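Local atomic coordinates of putative sugar ABC transporter (Yersinia enterocolitica subsp. enterocolitica 8081, PDB entry 5ULB), a protein that probably binds methylthioribose or related sugars in the periplasm for uptake by an ABC transporter, and holds the selenium analogue, methylselenoribose, here. Residues Y88-E91 and L92-I96; F153-M156 and E157-Q160; A161-Q164 and A165-Q169; G188-A191 and N192-A196. All coordinates share one frame; numbering follows the deposited sequence.

Contact 1. Residues Y88-E91 and L92-I96; sequences YSTE and LVKRI
Y88 and L92 run side by side on one flank at the start of helix 89-98, pointing the same way, and CD1 of Y88 meets CD1 of L92 at 4.0 Å. The methyl approaches the ring obliquely. Y88 CG is lodged between its own backbone N and carbonyl carbon (chi1 56°), a confined setting for an aromatic side chain, and its OH is hydrogen-bonded to D61 OD1 and to the backbone N of R85. L92 was modelled in two conformers; this contact belongs to one. A different side of the turn carries the second pair. T90 and K94 also lie alongside one another, with CG2 of T90 3.8 Å from CE of K94, while T90 OG1 bonds to the backbone N of Q111. The K94 chain is extended beyond CG, whereas E91 is bent at chi2 (-72°), which brings its carboxylate over toward K94, one turn on. The two chains meet at a slant: OE1 of E91 lies 3.6 Å from CD of K94 and 3.9 Å from NZ of K94, the latter a long salt bridge. A water accepts from K94 NZ at 3.0 Å and also lies close to OE1, although that second distance is doubtfully short. Beneath these pairs the carbonyls of Y88 to E91 receive the amides four residues on, as in V93 N to S89 O at 2.9 Å. Buried V93 faces L81 of strand 78-82, so the turn combines an exposed polar side with an apolar underside, as befits the connecting helix of a beta-alpha-beta unit in the periplasmic binding protein fold.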
loop_
_atom_site.group_PDB
_atom_site.type_symbol
_atom_site.label_atom_id
_atom_site.label_comp_id
_atom_site.label_asym_id
_atom_site.label_seq_id
_atom_site.Cartn_x
_atom_site.Cartn_y
_atom_site.Cartn_z
ATOM N N TYR A 88 0.567 18.284 -8.837
ATOM C CA TYR A 88 1.585 19.028 -8.053
ATOM C C TYR A 88 2.876 18.235 -7.658
ATOM O O TYR A 88 3.867 18.866 -7.225
ATOM C CB TYR A 88 0.906 19.615 -6.775
ATOM C CG TYR A 88 0.246 18.482 -5.985
ATOM C CD1 TYR A 88 0.993 17.690 -5.172
ATOM C CD2 TYR A 88 -1.161 18.200 -6.132
ATOM C CE1 TYR A 88 0.430 16.650 -4.444
ATOM C CE2 TYR A 88 -1.723 17.142 -5.463
ATOM C CZ TYR A 88 -0.918 16.339 -4.583
ATOM O OH TYR A 88 -1.477 15.267 -3.964
ATOM N N SER A 89 2.801 16.906 -7.691
ATOM C CA SER A 89 3.858 16.164 -7.059
ATOM C C SER A 89 5.215 16.300 -7.710
ATOM O O SER A 89 6.250 16.333 -7.026
ATOM C CB SER A 89 3.526 14.663 -6.841
ATOM O OG SER A 89 2.489 14.515 -5.900
ATOM N N THR A 90 5.216 16.410 -9.045
ATOM C CA THR A 90 6.519 16.548 -9.691
ATOM C C THR A 90 7.260 17.798 -9.243
ATOM O O THR A 90 8.459 17.724 -8.997
ATOM C CB THR A 90 6.309 16.530 -11.208
ATOM O OG1 THR A 90 5.743 15.275 -11.638
ATOM C CG2 THR A 90 7.559 16.707 -11.975
ATOM N N GLU A 91 6.630 18.986 -9.272
ATOM C CA GLU A 91 7.311 20.218 -8.930
ATOM C C GLU A 91 7.648 20.162 -7.445
ATOM O O GLU A 91 8.669 20.681 -7.029
ATOM C CB GLU A 91 6.439 21.441 -9.266
ATOM C CG GLU A 91 6.573 21.749 -10.752
ATOM C CD GLU A 91 7.956 22.348 -11.055
ATOM O OE1 GLU A 91 8.625 21.912 -12.004
ATOM O OE2 GLU A 91 8.383 23.229 -10.284
ATOM N N LEU A 92 6.808 19.527 -6.615
ATOM C CA LEU A 92 7.089 19.445 -5.168
ATOM C C LEU A 92 8.389 18.687 -4.924
ATOM O O LEU A 92 9.278 19.086 -4.199
ATOM C CB LEU A 92 5.981 18.743 -4.378
ATOM C CG LEU A 92 4.915 19.396 -3.567
ATOM C CD1 LEU A 92 4.141 18.325 -2.831
ATOM C CD2 LEU A 92 5.580 20.297 -2.589
ATOM N N VAL A 93 8.537 17.534 -5.623
ATOM C CA VAL A 93 9.745 16.721 -5.511
ATOM C C VAL A 93 10.944 17.403 -6.056
ATOM O O VAL A 93 12.030 17.344 -5.478
ATOM C CB VAL A 93 9.507 15.318 -6.062
ATOM C CG1 VAL A 93 10.817 14.518 -6.044
ATOM C CG2 VAL A 93 8.461 14.576 -5.279
ATOM N N LYS A 94 10.779 18.104 -7.170
ATOM C CA LYS A 94 11.896 18.877 -7.674
ATOM C C LYS A 94 12.400 19.947 -6.630
ATOM O O LYS A 94 13.601 20.228 -6.507
ATOM C CB LYS A 94 11.632 19.608 -8.991
ATOM C CG LYS A 94 11.486 18.617 -10.165
ATOM C CD LYS A 94 11.085 19.367 -11.433
ATOM C CE LYS A 94 10.965 18.360 -12.549
ATOM N NZ LYS A 94 10.601 19.060 -13.771
ATOM N N ARG A 95 11.454 20.522 -5.866
ATOM C CA ARG A 95 11.818 21.522 -4.872
ATOM C C ARG A 95 12.570 20.803 -3.666
ATOM O O ARG A 95 13.507 21.337 -3.085
ATOM C CB ARG A 95 10.573 22.279 -4.386
ATOM C CG ARG A 95 10.901 23.575 -3.639
ATOM C CD ARG A 95 9.755 24.629 -3.710
ATOM N NE ARG A 95 8.922 24.440 -2.577
ATOM C CZ ARG A 95 9.220 24.806 -1.328
ATOM N NH1 ARG A 95 8.351 24.509 -0.364
ATOM N NH2 ARG A 95 10.377 25.427 -0.997
ATOM N N ILE A 96 12.145 19.594 -3.339
ATOM C CA ILE A 96 12.789 18.841 -2.285
ATOM C C ILE A 96 14.227 18.634 -2.705
ATOM O O ILE A 96 15.159 18.876 -1.943
ATOM C CB ILE A 96 12.097 17.483 -2.068
ATOM C CG1 ILE A 96 10.676 17.679 -1.487
ATOM C CG2 ILE A 96 12.883 16.602 -1.091
ATOM C CD1 ILE A 96 9.832 16.400 -1.415
HETATM O O HOH W 1 7.839 19.962 -13.197
#

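Contact 2. Residues F153-M156 and E157-Q160; sequences FPPM and ERRQ
Two arginines fold back from the second turn of helix 154-169 onto the prolines of its first, and their torsions set them apart. R158 extends at chi2 and then bends at chi3 (-69°), which lays its guanidinium flat across the P154 peptide; R159 stays extended from CG to NE and runs along P155. This is the N-terminal end of the helix in the beta-alpha-beta unit 143-148, 154-169, 173-179 of the periplasmic binding protein fold, with F153 at the N-cap position. P154 O sits 3.7 Å above the R158 plane, over its centre, and P154 CB is 3.6 Å from NH1 of R158. The R159 guanidinium instead has a methylene over one face, P155 CB, offset toward the rim and 3.7 Å from NH2 of R159. Salt bridges outside the turn fix both groups: D124 takes R158 NE on OD2 and R159 NE on OD1, and R158 NH2 reaches D107, itself a pocket residue. With D124 shared in this way, the carboxylate probably offsets the charge of both arginines. NH1 of R159 donates to O3 of either anomer and, weakly, to T212 O. Proline, which lacks an amide hydrogen, suits the opening turn of a helix, and the carbonyls there are used regularly: E157 N meets F153 O at 3.0 Å almost head-on, with a C=O...N angle of 169°. E157, in one of two conformers, bends at chi2, and its OE1 accepts from the backbone N of G152. M156, present as selenomethionine, also lines the pocket; its terminal methyl CE comes obliquely to the R159 guanidinium, 4.1 Å from NH1 of R159.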
loop_
_atom_site.group_PDB
_atom_site.type_symbol
_atom_site.label_atom_id
_atom_site.label_comp_id
_atom_site.label_asym_id
_atom_site.label_seq_id
_atom_site.Cartn_x
_atom_site.Cartn_y
_atom_site.Cartn_z
ATOM N N PHE A 153 -5.414 8.306 -8.172
ATOM C CA PHE A 153 -4.230 7.889 -7.507
ATOM C C PHE A 153 -3.421 7.002 -8.440
ATOM O O PHE A 153 -4.017 6.148 -9.103
ATOM C CB PHE A 153 -4.553 7.145 -6.230
ATOM C CG PHE A 153 -5.148 8.004 -5.144
ATOM C CD1 PHE A 153 -6.521 8.235 -5.108
ATOM C CD2 PHE A 153 -4.407 8.524 -4.144
ATOM C CE1 PHE A 153 -7.087 9.049 -4.134
ATOM C CE2 PHE A 153 -4.921 9.307 -3.176
ATOM C CZ PHE A 153 -6.221 9.608 -3.176
ATOM N N PRO A 154 -2.091 7.093 -8.446
ATOM C CA PRO A 154 -1.286 6.262 -9.355
ATOM C C PRO A 154 -1.585 4.735 -9.326
ATOM O O PRO A 154 -1.823 4.149 -10.422
ATOM C CB PRO A 154 0.127 6.630 -9.048
ATOM C CG PRO A 154 0.006 8.057 -8.588
ATOM C CD PRO A 154 -1.263 8.157 -7.826
ATOM N N PRO A 155 -1.678 4.131 -8.166
ATOM C CA PRO A 155 -1.981 2.704 -8.170
ATOM C C PRO A 155 -3.352 2.426 -8.741
ATOM O O PRO A 155 -3.560 1.358 -9.382
ATOM C CB PRO A 155 -1.905 2.339 -6.693
ATOM C CG PRO A 155 -2.074 3.650 -5.926
ATOM C CD PRO A 155 -1.364 4.572 -6.783
HETATM N N MSE A 156 -4.299 3.301 -8.465
HETATM C CA MSE A 156 -5.664 3.103 -8.942
HETATM C C MSE A 156 -5.680 3.200 -10.447
HETATM O O MSE A 156 -6.420 2.414 -11.123
HETATM C CB MSE A 156 -6.614 4.088 -8.301
HETATM C CG MSE A 156 -6.822 3.828 -6.806
HETATM SE SE MSE A 156 -7.884 2.287 -6.555
HETATM C CE MSE A 156 -7.377 1.848 -4.715
ATOM N N GLU A 157 -4.988 4.113 -11.057
ATOM C CA GLU A 157 -5.049 4.210 -12.504
ATOM C C GLU A 157 -4.350 2.985 -13.158
ATOM O O GLU A 157 -4.854 2.469 -14.175
ATOM C CB GLU A 157 -4.544 5.570 -12.968
ATOM C CG GLU A 157 -5.548 6.754 -12.574
ATOM C CD GLU A 157 -7.073 6.750 -13.158
ATOM O OE1 GLU A 157 -7.895 7.602 -12.530
ATOM O OE2 GLU A 157 -7.492 5.916 -14.217
ATOM N N ARG A 158 -3.262 2.492 -12.568
ATOM C CA ARG A 158 -2.646 1.289 -13.132
ATOM C C ARG A 158 -3.501 0.049 -12.958
ATOM O O ARG A 158 -3.577 -0.802 -13.856
ATOM C CB ARG A 158 -1.310 1.089 -12.489
ATOM C CG ARG A 158 -0.202 2.153 -12.879
ATOM C CD ARG A 158 1.120 1.761 -12.223
ATOM N NE ARG A 158 1.213 1.862 -10.849
ATOM C CZ ARG A 158 1.639 2.957 -10.105
ATOM N NH1 ARG A 158 2.080 4.088 -10.766
ATOM N NH2 ARG A 158 1.565 2.933 -8.607
ATOM N N ARG A 159 -4.166 -0.087 -11.821
ATOM C CA ARG A 159 -5.103 -1.232 -11.620
ATOM C C ARG A 159 -6.251 -1.151 -12.590
ATOM O O ARG A 159 -6.654 -2.180 -13.165
ATOM C CB ARG A 159 -5.583 -1.260 -10.203
ATOM C CG ARG A 159 -4.458 -1.592 -9.232
ATOM C CD ARG A 159 -4.695 -1.328 -7.765
ATOM N NE ARG A 159 -3.489 -1.428 -7.012
ATOM C CZ ARG A 159 -3.347 -1.118 -5.740
ATOM N NH1 ARG A 159 -4.402 -0.901 -4.949
ATOM N NH2 ARG A 159 -2.153 -1.019 -5.223
ATOM N N GLN A 160 -6.804 0.040 -12.820
ATOM C CA GLN A 160 -7.919 0.182 -13.743
ATOM C C GLN A 160 -7.465 -0.202 -15.180
ATOM O O GLN A 160 -8.243 -0.862 -15.869
ATOM C CB GLN A 160 -8.383 1.674 -13.762
ATOM C CG GLN A 160 -9.497 2.007 -14.743
ATOM C CD GLN A 160 -10.800 1.302 -14.406
ATOM O OE1 GLN A 160 -11.050 0.873 -13.266
ATOM N NE2 GLN A 160 -11.709 1.336 -15.357
#

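Contact 3. Residues A161-Q164 and A165-Q169; sequences AAYQ and ALLKQ
L167 presses its branched end against one face of the Y163 ring, whereas the neighbouring Q164, A165 and K168 belong to the exposed side of the same helix. Both segments form the C-terminal half of helix 154-169, the connecting helix between parallel strands 143-148 and 173-179 in a beta-alpha-beta unit. On the packed side, CG of L167 stands 4.1 Å from the centroid of the Y163 ring and 16° off its normal, a CH-pi contact displaced toward the rim. CG of Y163 is anti to the backbone N (chi1 165°), which carries the ring toward the following turn; its OH bonds to E175 OE1, F132 meets it edge-to-face, and W210 also touches it. The backbone supports the pair, L167 N donating to Y163 O at 2.9 Å. Toward solvent the contact is thinner. Q164, bent at chi2 (-66°), brings its amide only to the margin of the leucine, and K168 turns its tip away from the preceding turn after its CB passes the Q164 carbonyl. One methyl serves both sides: CD1 of L167 lies 3.6 Å from CE2 of Y163 and 4.0 Å from NE2 of Q164.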
loop_
_atom_site.group_PDB
_atom_site.type_symbol
_atom_site.label_atom_id
_atom_site.label_comp_id
_atom_site.label_asym_id
_atom_site.label_seq_id
_atom_site.Cartn_x
_atom_site.Cartn_y
_atom_site.Cartn_z
ATOM N N ALA A 161 -6.278 0.165 -15.591
ATOM C CA ALA A 161 -5.809 -0.182 -16.970
ATOM C C ALA A 161 -5.710 -1.720 -17.096
ATOM O O ALA A 161 -6.140 -2.285 -18.113
ATOM C CB ALA A 161 -4.504 0.483 -17.313
ATOM N N ALA A 162 -5.127 -2.336 -16.067
ATOM C CA ALA A 162 -4.993 -3.792 -16.126
ATOM C C ALA A 162 -6.357 -4.481 -16.121
ATOM O O ALA A 162 -6.587 -5.521 -16.805
ATOM C CB ALA A 162 -4.109 -4.289 -14.997
ATOM N N TYR A 163 -7.286 -3.988 -15.311
ATOM C CA TYR A 163 -8.649 -4.448 -15.263
ATOM C C TYR A 163 -9.331 -4.305 -16.607
ATOM O O TYR A 163 -10.023 -5.267 -17.074
ATOM C CB TYR A 163 -9.359 -3.696 -14.157
ATOM C CG TYR A 163 -10.893 -3.752 -14.152
ATOM C CD1 TYR A 163 -11.605 -4.852 -13.621
ATOM C CD2 TYR A 163 -11.607 -2.685 -14.637
ATOM C CE1 TYR A 163 -12.993 -4.780 -13.567
ATOM C CE2 TYR A 163 -13.008 -2.666 -14.600
ATOM C CZ TYR A 163 -13.655 -3.752 -14.025
ATOM O OH TYR A 163 -15.019 -3.747 -13.924
ATOM N N GLN A 164 -9.212 -3.148 -17.266
ATOM C CA GLN A 164 -9.866 -2.970 -18.560
ATOM C C GLN A 164 -9.315 -3.989 -19.584
ATOM O O GLN A 164 -10.092 -4.497 -20.393
ATOM C CB GLN A 164 -9.696 -1.576 -19.071
ATOM C CG GLN A 164 -10.532 -0.528 -18.359
ATOM C CD GLN A 164 -12.055 -0.651 -18.546
ATOM O OE1 GLN A 164 -12.851 -0.282 -17.619
ATOM N NE2 GLN A 164 -12.455 -1.124 -19.695
ATOM N N ALA A 165 -7.998 -4.296 -19.517
ATOM C CA ALA A 165 -7.522 -5.355 -20.391
ATOM C C ALA A 165 -8.156 -6.709 -20.163
ATOM O O ALA A 165 -8.451 -7.475 -21.124
ATOM C CB ALA A 165 -6.010 -5.365 -20.347
ATOM N N LEU A 166 -8.395 -7.058 -18.895
ATOM C CA LEU A 166 -9.077 -8.315 -18.611
ATOM C C LEU A 166 -10.531 -8.291 -18.982
ATOM O O LEU A 166 -11.097 -9.354 -19.381
ATOM C CB LEU A 166 -8.911 -8.701 -17.142
ATOM C CG LEU A 166 -7.466 -9.066 -16.795
ATOM C CD1 LEU A 166 -7.235 -9.268 -15.302
ATOM C CD2 LEU A 166 -6.954 -10.314 -17.573
ATOM N N LEU A 167 -11.227 -7.141 -18.883
ATOM C CA LEU A 167 -12.607 -7.070 -19.363
ATOM C C LEU A 167 -12.656 -7.262 -20.868
ATOM O O LEU A 167 -13.567 -7.912 -21.382
ATOM C CB LEU A 167 -13.204 -5.685 -19.096
ATOM C CG LEU A 167 -13.590 -5.408 -17.615
ATOM C CD1 LEU A 167 -14.302 -4.011 -17.651
ATOM C CD2 LEU A 167 -14.469 -6.450 -16.981
ATOM N N LYS A 168 -11.671 -6.745 -21.589
ATOM C CA LYS A 168 -11.642 -6.882 -23.055
ATOM C C LYS A 168 -11.434 -8.388 -23.403
ATOM O O LYS A 168 -12.050 -8.953 -24.346
ATOM C CB LYS A 168 -10.590 -6.007 -23.641
ATOM C CG LYS A 168 -10.614 -5.948 -25.115
ATOM C CD LYS A 168 -9.533 -4.951 -25.676
ATOM C CE LYS A 168 -10.169 -3.708 -26.292
ATOM N NZ LYS A 168 -11.099 -4.165 -27.375
ATOM N N GLN A 169 -10.634 -9.087 -22.598
ATOM C CA GLN A 169 -10.354 -10.509 -22.865
ATOM C C GLN A 169 -11.580 -11.349 -22.587
ATOM O O GLN A 169 -11.744 -12.359 -23.249
ATOM C CB GLN A 169 -9.200 -11.003 -21.987
ATOM C CG GLN A 169 -7.790 -10.712 -22.277
ATOM C CD GLN A 169 -6.819 -11.470 -21.335
ATOM O OE1 GLN A 169 -7.155 -12.357 -20.658
ATOM N NE2 GLN A 169 -5.553 -11.145 -21.465
#

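Contact 4. Residues G188-A191 and N192-A196; sequences GDTA and NKVGA
K193 reaches back one turn to D189, and its NZ donates to OD2 of D189 at 3.0 Å in a salt bridge. The ammonium arrives on the syn side of that oxygen, 19° out of the carboxylate plane, while CE of K193 passes 3.2 Å from OD1 of D189. Both chains are shaped for the meeting: the lysine is extended beyond CG, and the aspartate points its CG away from its own N (chi1 179°), bringing the carboxylate nearer the next turn. K193 has two deposited conformers, so the bridge describes one of them. OD1 of D189 is engaged separately, accepting from a water at 2.9 Å that in turn takes a hydrogen from ND2 of N192 at 3.1 Å. The acid is thereby joined to both an i+3 and an i+4 partner. All this lies on helix 186-200, which follows edge strand 173-179 and leads to the parallel strand 208-211 in the alternating alpha/beta fold of periplasmic binding proteins. Elsewhere on the helix T190 and V194 make an apolar pair, CG2 of T190 to CG2 of V194 at 4.0 Å, and the V194 amide bonds to T190 O at 2.8 Å. T190 OG1, beside its own backbone N, donates to V186 O, a bond that fixes its rotation. Beyond V194 stand A220 and A223 of helix 214-226, with I179 of strand 173-179 also touching it.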
loop_
_atom_site.group_PDB
_atom_site.type_symbol
_atom_site.label_atom_id
_atom_site.label_comp_id
_atom_site.label_asym_id
_atom_site.label_seq_id
_atom_site.Cartn_x
_atom_site.Cartn_y
_atom_site.Cartn_z
ATOM N N GLY A 188 -17.032 2.344 6.672
ATOM C CA GLY A 188 -18.427 2.601 6.803
ATOM C C GLY A 188 -19.099 3.162 5.637
ATOM O O GLY A 188 -20.201 2.787 5.279
ATOM N N ASP A 189 -18.385 4.073 4.993
ATOM C CA ASP A 189 -18.925 4.681 3.775
ATOM C C ASP A 189 -19.119 3.629 2.702
ATOM O O ASP A 189 -20.142 3.582 2.073
ATOM C CB ASP A 189 -17.935 5.727 3.267
ATOM C CG ASP A 189 -18.383 6.427 1.963
ATOM O OD1 ASP A 189 -19.554 6.931 1.897
ATOM O OD2 ASP A 189 -17.507 6.571 1.004
ATOM N N THR A 190 -18.098 2.747 2.559
ATOM C CA THR A 190 -18.219 1.680 1.539
ATOM C C THR A 190 -19.359 0.783 1.889
ATOM O O THR A 190 -20.090 0.333 1.001
ATOM C CB THR A 190 -16.851 1.007 1.314
ATOM O OG1 THR A 190 -15.847 1.964 1.048
ATOM C CG2 THR A 190 -16.953 0.015 0.186
ATOM N N ALA A 191 -19.455 0.397 3.172
ATOM C CA ALA A 191 -20.513 -0.503 3.562
ATOM C C ALA A 191 -21.907 0.071 3.237
ATOM O O ALA A 191 -22.811 -0.622 2.753
ATOM C CB ALA A 191 -20.478 -0.840 5.051
ATOM N N ASN A 192 -22.049 1.364 3.489
ATOM C CA ASN A 192 -23.355 1.992 3.156
ATOM C C ASN A 192 -23.666 2.037 1.675
ATOM O O ASN A 192 -24.771 1.731 1.224
ATOM C CB ASN A 192 -23.405 3.414 3.710
ATOM C CG ASN A 192 -23.432 3.401 5.238
ATOM O OD1 ASN A 192 -23.931 2.473 5.878
ATOM N ND2 ASN A 192 -22.884 4.522 5.819
ATOM N N LYS A 193 -22.628 2.351 0.907
ATOM C CA LYS A 193 -22.758 2.409 -0.527
ATOM C C LYS A 193 -23.016 1.028 -1.138
ATOM O O LYS A 193 -23.874 0.874 -2.014
ATOM C CB LYS A 193 -21.557 3.065 -1.196
ATOM C CG LYS A 193 -21.532 4.542 -0.950
ATOM C CD LYS A 193 -20.232 5.135 -1.393
ATOM C CE LYS A 193 -20.283 6.593 -1.197
ATOM N NZ LYS A 193 -18.950 7.301 -1.508
ATOM N N VAL A 194 -22.317 -0.004 -0.644
ATOM C CA VAL A 194 -22.562 -1.341 -1.115
ATOM C C VAL A 194 -23.939 -1.796 -0.718
ATOM O O VAL A 194 -24.633 -2.473 -1.502
ATOM C CB VAL A 194 -21.428 -2.294 -0.670
ATOM C CG1 VAL A 194 -21.831 -3.734 -0.941
ATOM C CG2 VAL A 194 -20.083 -1.952 -1.306
ATOM N N GLY A 195 -24.411 -1.423 0.499
ATOM C CA GLY A 195 -25.780 -1.803 0.871
ATOM C C GLY A 195 -26.812 -1.315 -0.130
ATOM O O GLY A 195 -27.766 -2.049 -0.458
ATOM N N ALA A 196 -26.651 -0.080 -0.646
ATOM C CA ALA A 196 -27.614 0.410 -1.599
ATOM C C ALA A 196 -27.492 -0.309 -2.960
ATOM O O ALA A 196 -28.523 -0.555 -3.612
ATOM C CB ALA A 196 -27.438 1.933 -1.788
HETATM O O HOH W 2 -21.607 6.729 3.983
#

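All four contacts are local, between neighbouring turns of one helix, yet they stand at different depths from the sugar. Contact 2 lies at the pocket, the R159 side chain being about 3 Å from either bound anomer, whereas the nearest side chains of contacts 1 and 4 are about 11 Å away and those of contact 3 about 13 Å. Contacts 2 and 3 adjoin on helix 154-169, their centres 13 Å apart, so one helix runs from ligand to surface. Contact 1 belongs to the other lobe; its nearest atoms approach contact 2 to about 7 Å without touching, and the centres of contacts 1 and 4 are 36 Å apart.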